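Local coordinates for SCO family protein (PDB 3ME7) that probably binds copper and takes part in electron transfer, this chain being the thioredoxin-like SCO1/2-family domain, with a redox-active disulfide, of a longer protein, at residues A[41-46]-A[126-131]; A[68-73]-A[111-116]; A[82-87]-A[95-100]. One frame throughout, in Å; residues are numbered along the deposited sequence. Where two conformers were deposited one is given.

Contact 1: A[41-46]-A[126-131]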
loop_
_atom_site.group_PDB
_atom_site.type_symbol
_atom_site.label_atom_id
_atom_site.label_comp_id
_atom_site.label_asym_id
_atom_site.label_seq_id
_atom_site.Cartn_x
_atom_site.Cartn_y
_atom_site.Cartn_z
ATOM N N ARG A 41 -6.928 15.747 -1.539
ATOM C CA ARG A 41 -6.308 16.801 -0.732
ATOM C C ARG A 41 -6.633 16.736 0.758
ATOM O O ARG A 41 -6.129 17.548 1.539
ATOM C CB ARG A 41 -6.612 18.185 -1.305
ATOM C CG ARG A 41 -5.676 18.548 -2.453
ATOM C CD ARG A 41 -5.936 19.926 -2.992
ATOM N NE ARG A 41 -7.308 20.077 -3.482
ATOM C CZ ARG A 41 -8.194 20.949 -3.001
ATOM N NH1 ARG A 41 -7.868 21.776 -2.013
ATOM N NH2 ARG A 41 -9.415 21.002 -3.519
ATOM N N ALA A 42 -7.457 15.767 1.149
ATOM C CA ALA A 42 -7.894 15.657 2.543
ATOM C C ALA A 42 -7.105 14.613 3.337
ATOM O O ALA A 42 -6.105 14.937 3.975
ATOM C CB ALA A 42 -9.414 15.392 2.616
ATOM N N ALA A 43 -7.539 13.360 3.290
ATOM C CA ALA A 43 -6.928 12.327 4.115
ATOM C C ALA A 43 -5.604 11.836 3.553
ATOM O O ALA A 43 -4.687 11.516 4.327
ATOM C CB ALA A 43 -7.885 11.147 4.318
ATOM N N CYS A 44 -5.486 11.780 2.226
ATOM C CA CYS A 44 -4.313 11.135 1.617
ATOM C C CYS A 44 -2.983 11.862 1.864
ATOM O O CYS A 44 -1.973 11.184 2.071
ATOM C CB CYS A 44 -4.503 10.805 0.135
ATOM S SG CYS A 44 -6.088 10.043 -0.256
ATOM N N PRO A 45 -2.967 13.215 1.853
ATOM C CA PRO A 45 -1.716 13.852 2.289
ATOM C C PRO A 45 -1.377 13.476 3.723
ATOM O O PRO A 45 -0.211 13.313 4.049
ATOM C CB PRO A 45 -2.008 15.365 2.165
ATOM C CG PRO A 45 -3.129 15.457 1.184
ATOM C CD PRO A 45 -3.955 14.213 1.410
ATOM N N LEU A 46 -2.386 13.334 4.580
ATOM C CA LEU A 46 -2.120 12.972 5.974
ATOM C C LEU A 46 -1.513 11.564 6.067
ATOM O O LEU A 46 -0.509 11.361 6.744
ATOM C CB LEU A 46 -3.384 13.103 6.832
ATOM C CG LEU A 46 -4.063 14.481 6.807
ATOM C CD1 LEU A 46 -5.224 14.509 7.797
ATOM C CD2 LEU A 46 -3.045 15.571 7.133
ATOM N N HIS A 126 -13.812 7.324 1.692
ATOM C CA HIS A 126 -13.055 6.078 1.698
ATOM C C HIS A 126 -12.425 5.868 3.077
ATOM O O HIS A 126 -12.276 6.827 3.842
ATOM C CB HIS A 126 -11.949 6.124 0.613
ATOM C CG HIS A 126 -10.935 7.199 0.845
ATOM N ND1 HIS A 126 -9.783 6.978 1.568
ATOM C CD2 HIS A 126 -10.913 8.505 0.492
ATOM C CE1 HIS A 126 -9.090 8.099 1.642
ATOM N NE2 HIS A 126 -9.757 9.045 1.004
ATOM N N PRO A 127 -12.091 4.609 3.414
ATOM C CA PRO A 127 -11.305 4.373 4.630
ATOM C C PRO A 127 -9.860 4.831 4.534
ATOM O O PRO A 127 -9.277 4.928 3.435
ATOM C CB PRO A 127 -11.356 2.848 4.817
ATOM C CG PRO A 127 -11.718 2.295 3.497
ATOM C CD PRO A 127 -12.419 3.359 2.699
ATOM N N ASN A 128 -9.297 5.096 5.699
ATOM C CA ASN A 128 -7.867 5.379 5.844
ATOM C C ASN A 128 -7.186 4.121 6.320
ATOM O O ASN A 128 -7.334 3.743 7.472
ATOM C CB ASN A 128 -7.647 6.521 6.847
ATOM C CG ASN A 128 -8.387 7.792 6.447
ATOM O OD1 ASN A 128 -8.367 8.203 5.287
ATOM N ND2 ASN A 128 -9.056 8.407 7.393
ATOM N N VAL A 129 -6.437 3.468 5.436
ATOM C CA VAL A 129 -5.886 2.175 5.781
ATOM C C VAL A 129 -4.521 1.949 5.142
ATOM O O VAL A 129 -4.265 2.403 4.027
ATOM C CB VAL A 129 -6.856 1.016 5.403
ATOM C CG1 VAL A 129 -7.028 0.918 3.886
ATOM C CG2 VAL A 129 -6.353 -0.312 5.999
ATOM N N VAL A 130 -3.643 1.262 5.880
ATOM C CA VAL A 130 -2.417 0.726 5.326
ATOM C C VAL A 130 -2.483 -0.770 5.570
ATOM O O VAL A 130 -2.915 -1.215 6.636
ATOM C CB VAL A 130 -1.183 1.378 6.010
ATOM C CG1 VAL A 130 0.112 0.653 5.670
ATOM C CG2 VAL A 130 -1.079 2.829 5.574
ATOM N N VAL A 131 -2.103 -1.557 4.565
ATOM C CA VAL A 131 -2.236 -3.004 4.647
ATOM C C VAL A 131 -0.831 -3.585 4.614
ATOM O O VAL A 131 0.015 -3.150 3.823
ATOM C CB VAL A 131 -3.070 -3.596 3.481
ATOM C CG1 VAL A 131 -3.348 -5.095 3.721
ATOM C CG2 VAL A 131 -4.399 -2.860 3.305
HETATM O O HOH W 1 -9.659 11.957 1.476
#

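Contact 2: A[68-73]-A[111-116]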
loop_
_atom_site.group_PDB
_atom_site.type_symbol
_atom_site.label_atom_id
_atom_site.label_comp_id
_atom_site.label_asym_id
_atom_site.label_seq_id
_atom_site.Cartn_x
_atom_site.Cartn_y
_atom_site.Cartn_z
ATOM N N ILE A 68 4.345 0.269 -1.250
ATOM C CA ILE A 68 3.573 0.499 -2.473
ATOM C C ILE A 68 2.411 1.421 -2.209
ATOM O O ILE A 68 1.388 1.017 -1.620
ATOM C CB ILE A 68 3.067 -0.821 -3.110
ATOM C CG1 ILE A 68 4.222 -1.826 -3.318
ATOM C CG2 ILE A 68 2.270 -0.538 -4.410
ATOM C CD1 ILE A 68 5.347 -1.415 -4.290
ATOM N N THR A 69 2.583 2.675 -2.611
ATOM C CA THR A 69 1.456 3.604 -2.643
ATOM C C THR A 69 0.718 3.344 -3.941
ATOM O O THR A 69 1.324 3.329 -5.019
ATOM C CB THR A 69 1.943 5.063 -2.585
ATOM O OG1 THR A 69 2.525 5.319 -1.300
ATOM C CG2 THR A 69 0.789 6.045 -2.793
ATOM N N PHE A 70 -0.578 3.088 -3.870
ATOM C CA PHE A 70 -1.316 2.875 -5.112
ATOM C C PHE A 70 -2.566 3.719 -5.181
ATOM O O PHE A 70 -3.208 3.981 -4.158
ATOM C CB PHE A 70 -1.632 1.400 -5.354
ATOM C CG PHE A 70 -2.766 0.881 -4.553
ATOM C CD1 PHE A 70 -2.547 0.358 -3.303
ATOM C CD2 PHE A 70 -4.056 0.865 -5.077
ATOM C CE1 PHE A 70 -3.591 -0.155 -2.549
ATOM C CE2 PHE A 70 -5.110 0.365 -4.335
ATOM C CZ PHE A 70 -4.879 -0.150 -3.063
ATOM N N THR A 71 -2.884 4.176 -6.381
ATOM C CA THR A 71 -4.120 4.934 -6.562
ATOM C C THR A 71 -5.347 4.068 -6.866
ATOM O O THR A 71 -5.302 3.153 -7.676
ATOM C CB THR A 71 -3.990 6.065 -7.598
ATOM O OG1 THR A 71 -5.294 6.658 -7.761
ATOM C CG2 THR A 71 -3.524 5.511 -8.946
ATOM N N PHE A 72 -6.434 4.363 -6.166
ATOM C CA PHE A 72 -7.710 3.684 -6.419
ATOM C C PHE A 72 -8.667 4.442 -7.311
ATOM O O PHE A 72 -9.797 3.972 -7.557
ATOM C CB PHE A 72 -8.391 3.236 -5.128
ATOM C CG PHE A 72 -8.770 4.353 -4.202
ATOM C CD1 PHE A 72 -9.948 5.085 -4.395
ATOM C CD2 PHE A 72 -7.973 4.630 -3.095
ATOM C CE1 PHE A 72 -10.320 6.123 -3.478
ATOM C CE2 PHE A 72 -8.318 5.637 -2.192
ATOM C CZ PHE A 72 -9.466 6.385 -2.378
ATOM N N ASP A 73 -8.217 5.587 -7.818
ATOM C CA ASP A 73 -9.012 6.334 -8.775
ATOM C C ASP A 73 -8.699 5.823 -10.172
ATOM O O ASP A 73 -7.607 6.061 -10.670
ATOM C CB ASP A 73 -8.713 7.823 -8.663
ATOM C CG ASP A 73 -9.630 8.675 -9.529
ATOM O OD1 ASP A 73 -10.307 8.122 -10.421
ATOM O OD2 ASP A 73 -9.664 9.904 -9.314
ATOM N N ASP A 111 -10.935 -5.513 -3.664
ATOM C CA ASP A 111 -11.741 -6.607 -3.143
ATOM C C ASP A 111 -10.957 -7.421 -2.113
ATOM O O ASP A 111 -11.491 -7.767 -1.052
ATOM C CB ASP A 111 -12.245 -7.502 -4.276
ATOM C CG ASP A 111 -13.173 -8.577 -3.775
ATOM O OD1 ASP A 111 -14.257 -8.224 -3.275
ATOM O OD2 ASP A 111 -12.819 -9.754 -3.866
ATOM N N ALA A 112 -9.688 -7.696 -2.413
ATOM C CA ALA A 112 -8.888 -8.521 -1.511
ATOM C C ALA A 112 -8.731 -7.848 -0.144
ATOM O O ALA A 112 -8.757 -8.531 0.889
ATOM C CB ALA A 112 -7.530 -8.819 -2.122
ATOM N N ILE A 113 -8.589 -6.524 -0.139
ATOM C CA ILE A 113 -8.332 -5.794 1.105
ATOM C C ILE A 113 -9.582 -5.176 1.723
ATOM O O ILE A 113 -9.486 -4.309 2.604
ATOM C CB ILE A 113 -7.180 -4.733 0.947
ATOM C CG1 ILE A 113 -7.549 -3.655 -0.092
ATOM C CG2 ILE A 113 -5.839 -5.413 0.607
ATOM C CD1 ILE A 113 -6.642 -2.401 -0.026
ATOM N N ASP A 114 -10.751 -5.591 1.225
ATOM C CA ASP A 114 -12.061 -5.146 1.743
ATOM C C ASP A 114 -12.197 -3.629 1.749
ATOM O O ASP A 114 -12.741 -3.032 2.692
ATOM C CB ASP A 114 -12.325 -5.678 3.152
ATOM C CG ASP A 114 -12.420 -7.192 3.204
ATOM O OD1 ASP A 114 -12.803 -7.813 2.191
ATOM O OD2 ASP A 114 -12.098 -7.751 4.275
ATOM N N PHE A 115 -11.711 -3.016 0.685
ATOM C CA PHE A 115 -11.687 -1.569 0.567
ATOM C C PHE A 115 -12.798 -1.138 -0.389
ATOM O O PHE A 115 -12.886 -1.660 -1.501
ATOM C CB PHE A 115 -10.312 -1.162 0.029
ATOM C CG PHE A 115 -10.076 0.323 -0.015
ATOM C CD1 PHE A 115 -10.573 1.098 -1.059
ATOM C CD2 PHE A 115 -9.338 0.952 0.985
ATOM C CE1 PHE A 115 -10.327 2.486 -1.108
ATOM C CE2 PHE A 115 -9.109 2.332 0.961
ATOM C CZ PHE A 115 -9.573 3.089 -0.089
ATOM N N ARG A 116 -13.651 -0.206 0.035
ATOM C CA ARG A 116 -14.651 0.348 -0.875
ATOM C C ARG A 116 -14.724 1.860 -0.732
ATOM O O ARG A 116 -14.576 2.420 0.376
ATOM C CB ARG A 116 -16.024 -0.322 -0.750
ATOM C CG ARG A 116 -16.835 0.019 0.486
ATOM C CD ARG A 116 -18.143 -0.793 0.547
ATOM N NE ARG A 116 -17.880 -2.207 0.825
ATOM C CZ ARG A 116 -17.555 -2.706 2.019
ATOM N NH1 ARG A 116 -17.317 -4.012 2.150
ATOM N NH2 ARG A 116 -17.443 -1.914 3.076
#

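Contact 3: A[82-87]-A[95-100]. With SO4 (sulfate ion), chain C.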
loop_
_atom_site.group_PDB
_atom_site.type_symbol
_atom_site.label_atom_id
_atom_site.label_comp_id
_atom_site.label_asym_id
_atom_site.label_seq_id
_atom_site.Cartn_x
_atom_site.Cartn_y
_atom_site.Cartn_z
ATOM N N LYS A 82 3.112 9.978 -11.322
ATOM C CA LYS A 82 4.426 10.616 -11.359
ATOM C C LYS A 82 4.405 11.942 -10.595
ATOM O O LYS A 82 5.324 12.243 -9.828
ATOM C CB LYS A 82 4.874 10.832 -12.809
ATOM C CG LYS A 82 6.302 11.344 -12.947
ATOM C CD LYS A 82 7.255 10.419 -12.229
ATOM C CE LYS A 82 8.664 10.980 -12.180
ATOM N NZ LYS A 82 9.504 10.235 -11.209
ATOM N N ARG A 83 3.361 12.734 -10.819
ATOM C CA ARG A 83 3.169 13.986 -10.062
ATOM C C ARG A 83 3.099 13.716 -8.539
ATOM O O ARG A 83 3.764 14.390 -7.743
ATOM C CB ARG A 83 1.909 14.704 -10.557
ATOM C CG ARG A 83 1.764 16.171 -10.093
ATOM C CD ARG A 83 0.382 16.749 -10.464
ATOM N NE ARG A 83 -0.680 16.030 -9.761
ATOM C CZ ARG A 83 -1.656 15.334 -10.344
ATOM N NH1 ARG A 83 -1.746 15.264 -11.665
ATOM N NH2 ARG A 83 -2.537 14.690 -9.595
ATOM N N PHE A 84 2.338 12.692 -8.152
ATOM C CA PHE A 84 2.222 12.306 -6.739
ATOM C C PHE A 84 3.579 11.899 -6.151
ATOM O O PHE A 84 3.940 12.343 -5.065
ATOM C CB PHE A 84 1.185 11.182 -6.580
ATOM C CG PHE A 84 0.840 10.860 -5.148
ATOM C CD1 PHE A 84 1.615 9.946 -4.416
ATOM C CD2 PHE A 84 -0.265 11.446 -4.536
ATOM C CE1 PHE A 84 1.302 9.654 -3.082
ATOM C CE2 PHE A 84 -0.589 11.139 -3.208
ATOM C CZ PHE A 84 0.198 10.246 -2.495
ATOM N N GLN A 85 4.341 11.090 -6.895
ATOM C CA GLN A 85 5.650 10.617 -6.433
ATOM C C GLN A 85 6.586 11.780 -6.132
ATOM O O GLN A 85 7.229 11.823 -5.080
ATOM C CB GLN A 85 6.287 9.704 -7.480
ATOM C CG GLN A 85 7.668 9.182 -7.061
ATOM C CD GLN A 85 8.559 8.854 -8.227
ATOM O OE1 GLN A 85 8.104 8.790 -9.366
ATOM N NE2 GLN A 85 9.856 8.677 -7.959
ATOM N N LYS A 86 6.642 12.723 -7.066
ATOM C CA LYS A 86 7.520 13.880 -6.931
ATOM C C LYS A 86 7.049 14.772 -5.796
ATOM O O LYS A 86 7.871 15.310 -5.050
ATOM C CB LYS A 86 7.564 14.666 -8.239
ATOM C CG LYS A 86 8.412 14.024 -9.323
ATOM C CD LYS A 86 8.713 15.020 -10.442
ATOM C CE LYS A 86 9.686 14.450 -11.459
ATOM N NZ LYS A 86 10.377 15.541 -12.193
ATOM N N GLU A 87 5.727 14.906 -5.662
ATOM C CA GLU A 87 5.126 15.741 -4.621
ATOM C C GLU A 87 5.634 15.362 -3.232
ATOM O O GLU A 87 5.967 16.234 -2.415
ATOM C CB GLU A 87 3.606 15.636 -4.666
ATOM C CG GLU A 87 2.896 16.503 -3.638
ATOM C CD GLU A 87 1.422 16.594 -3.895
ATOM O OE1 GLU A 87 1.002 16.487 -5.078
ATOM O OE2 GLU A 87 0.673 16.789 -2.915
ATOM N N TRP A 95 10.174 2.374 -2.528
ATOM C CA TRP A 95 8.830 2.841 -2.279
ATOM C C TRP A 95 8.299 3.277 -3.632
ATOM O O TRP A 95 8.791 4.247 -4.208
ATOM C CB TRP A 95 8.881 4.022 -1.296
ATOM C CG TRP A 95 7.545 4.575 -0.848
ATOM C CD1 TRP A 95 6.343 4.521 -1.531
ATOM C CD2 TRP A 95 7.288 5.315 0.350
ATOM N NE1 TRP A 95 5.358 5.145 -0.798
ATOM C CE2 TRP A 95 5.916 5.656 0.342
ATOM C CE3 TRP A 95 8.084 5.712 1.439
ATOM C CZ2 TRP A 95 5.321 6.375 1.372
ATOM C CZ3 TRP A 95 7.485 6.426 2.469
ATOM C CH2 TRP A 95 6.116 6.744 2.427
ATOM N N LYS A 96 7.298 2.564 -4.135
ATOM C CA LYS A 96 6.764 2.825 -5.466
ATOM C C LYS A 96 5.445 3.552 -5.362
ATOM O O LYS A 96 4.760 3.449 -4.344
ATOM C CB LYS A 96 6.552 1.518 -6.224
ATOM C CG LYS A 96 7.806 0.672 -6.381
ATOM C CD LYS A 96 7.513 -0.535 -7.249
ATOM C CE LYS A 96 8.517 -1.641 -7.029
ATOM N NZ LYS A 96 9.881 -1.171 -7.441
ATOM N N VAL A 97 5.118 4.320 -6.401
ATOM C CA VAL A 97 3.766 4.847 -6.592
ATOM C C VAL A 97 3.251 4.195 -7.875
ATOM O O VAL A 97 3.913 4.273 -8.936
ATOM C CB VAL A 97 3.746 6.375 -6.714
ATOM C CG1 VAL A 97 2.312 6.863 -6.826
ATOM C CG2 VAL A 97 4.440 7.050 -5.499
ATOM N N VAL A 98 2.099 3.522 -7.777
ATOM C CA VAL A 98 1.615 2.681 -8.872
ATOM C C VAL A 98 0.140 2.896 -9.110
ATOM O O VAL A 98 -0.569 3.398 -8.225
ATOM C CB VAL A 98 1.865 1.168 -8.629
ATOM C CG1 VAL A 98 3.310 0.934 -8.205
ATOM C CG2 VAL A 98 0.920 0.599 -7.562
ATOM N N LYS A 99 -0.289 2.505 -10.304
ATOM C CA LYS A 99 -1.721 2.372 -10.622
ATOM C C LYS A 99 -1.962 0.946 -11.104
ATOM O O LYS A 99 -1.034 0.265 -11.543
ATOM C CB LYS A 99 -2.155 3.371 -11.705
ATOM C CG LYS A 99 -1.395 3.209 -13.027
ATOM C CD LYS A 99 -2.013 4.052 -14.137
ATOM C CE LYS A 99 -3.295 3.400 -14.660
ATOM N NZ LYS A 99 -3.943 4.262 -15.691
ATOM N N ALA A 100 -3.212 0.501 -11.044
ATOM C CA ALA A 100 -3.606 -0.795 -11.588
ATOM C C ALA A 100 -3.704 -0.651 -13.118
ATOM O O ALA A 100 -4.171 0.372 -13.621
ATOM C CB ALA A 100 -4.956 -1.206 -10.999
HETATM S S SO4 C . -1.901 5.686 -18.726
HETATM O O1 SO4 C . -2.109 5.264 -17.345
HETATM O O2 SO4 C . -1.308 4.592 -19.479
HETATM O O3 SO4 C . -3.179 6.090 -19.318
HETATM O O4 SO4 C . -0.970 6.816 -18.749
#

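Contact 1: A[41-46]-A[126-131]
Ala43 and His126 bury the most surface in this small interface, followed by Cys44, with Asn128 adding a slightly smaller share. The backbones stay apart, 7.2 Å between the CA atoms of Ala43 and Asn128 at their nearest, and side chains bridge the gap. The Asn128 amide reaches over with its oxygen: OD1 sits 3.1 Å from Ala43 CB, a tight carbon-to-oxygen approach rather than a polar bond. Asn128 CG is anti to its carbonyl carbon (chi1 -57°), which leaves the amide directed at the first turn of helix 43-52.

The His126 ring is held by its two nitrogens. ND1 donates to Pro127 O at 2.8 Å with an N-H...O angle of 153°, arriving above the carbonyl plane, and this bond limits rotation about CB-CG. NE2 is thereby turned toward helix 43-52, where a water lies 3.0 Å from His126 NE2 and accepts a hydrogen bond from Ala43 N, bridging ring and backbone. Cys44 SG approaches the same end of the ring obliquely, 4.0 Å from His126 NE2, in van der Waals contact. Phe72 packs against the His126 ring.

Cys40, Cys44 and His126 are the predicted copper ligands, and the arrangement is consistent with the copper site of the SCO family, here with the Cys40-Cys44 disulfide formed and Cys44 near the start of helix 43-52 in a thioredoxin-like fold.

Contact 2: A[68-73]-A[111-116]
Phe72 and Phe115 meet where strand 66-71 gives way to loop and helix 103-112 has just ended, with backbones well separated: the closest CA atoms, those of Phe72 and Arg116, are 9.5 Å apart. The helix closes in a Schellman motif, Phe115 N bonding to Leu110 O and Asp114 N to Asp111 O, with Asp114, at positive phi, as the C-prime residue. Ile113 and Phe115 flank this residue and both direct their side chains to the strand.

The two phenylalanines cross at about a right angle. Phe115 brings the CE1-CZ side of its ring over one face of Phe72, CE1 lying 3.7 Å above the centre of that face and CZ approaching Phe72 CE2 to 3.5 Å. With the planes at 53° and the centroids 4.9 Å apart, the pair is oblique. Phe115 has CG anti to the backbone N (chi1 -174°), which extends its ring away from the turn and onto its partner.

Phe70 and Ile113 approach from opposite directions and make a lighter contact. Ile113 CD1 touches the ring edge near its plane, 4.2 Å from Phe70 CZ. All four side chains are buried and apolar.

Leu110 of helix 103-112 packs on Phe70, Phe72 and Phe115, while Pro35 of strand 31-36 touches Phe70 and Phe115. The four side chains thus pack between the end of this helix and the central sheet, and Phe72 continues the aromatic packing to Tyr37, Phe117 and His126.

Contact 3: A[82-87]-A[95-100]
Gln85 is a buried glutamine that meets Val97 through its carbon atoms, while its amide is engaged elsewhere: OE1 bonds to Ser16 OG and takes a second bond from Lys82 NZ, 2.7 Å from Gln85 OE1 and above the carbonyl plane, and NE2 bonds to Tyr17 OH and Ile90 O. The division is clear in the distances, for Val97 CG2 lies 3.8 Å from Gln85 CB and 3.9 Å from Gln85 CA. Gln85 CG is anti to the backbone N (chi1 180°) and the chain runs on extended, which carries the amide past the valine to those partners.

Val97 supplies nearly all of the strand's share of the interface. CG2 bears mainly on Gln85, CG1 on Phe84 CD1 at 4.0 Å. The valine and phenylalanine side chains cross at about a right angle, and the methyl comes to the ring obliquely. Helix and strand are close, with the CA atoms of Gln85 and Val97 6.1 Å apart.

Farther along the strand, Lys99 NZ donates to sulfate O1 at 2.7 Å and also to Asp76 O. The sulfate, probably from the crystallisation liquor, is also bonded to Leu78 N at the start of the helix.

Phe84 also touches Thr48 of helix 43-52 and Thr69 of strand 66-71. Ile81 likewise touches Val97. This places helix 78-87 as the connection of a beta-alpha-beta crossover, laid on strand 95-100, the parallel neighbour of strand 66-71.

In the fold
Along the chain the contacts are nested, contact 3 inside the loop closed by contact 2, and contact 2 inside that closed by contact 1; all reach the same mixed sheet. Contacts 1 and 2 have centres 11 Å apart and touch directly, His126 CG lying 3.6 Å from Phe72 CZ, so the aromatic cluster abuts the predicted copper site. Contacts 2 and 3 are joined through adjacent strands, with a probable hydrogen bond of 2.9 Å between Thr69 O and Val98 N. Contact 3 does not touch contact 1, their nearest atoms being about 5 Å apart, the side chain of Phe84 lying about 5 Å from that of Cys44.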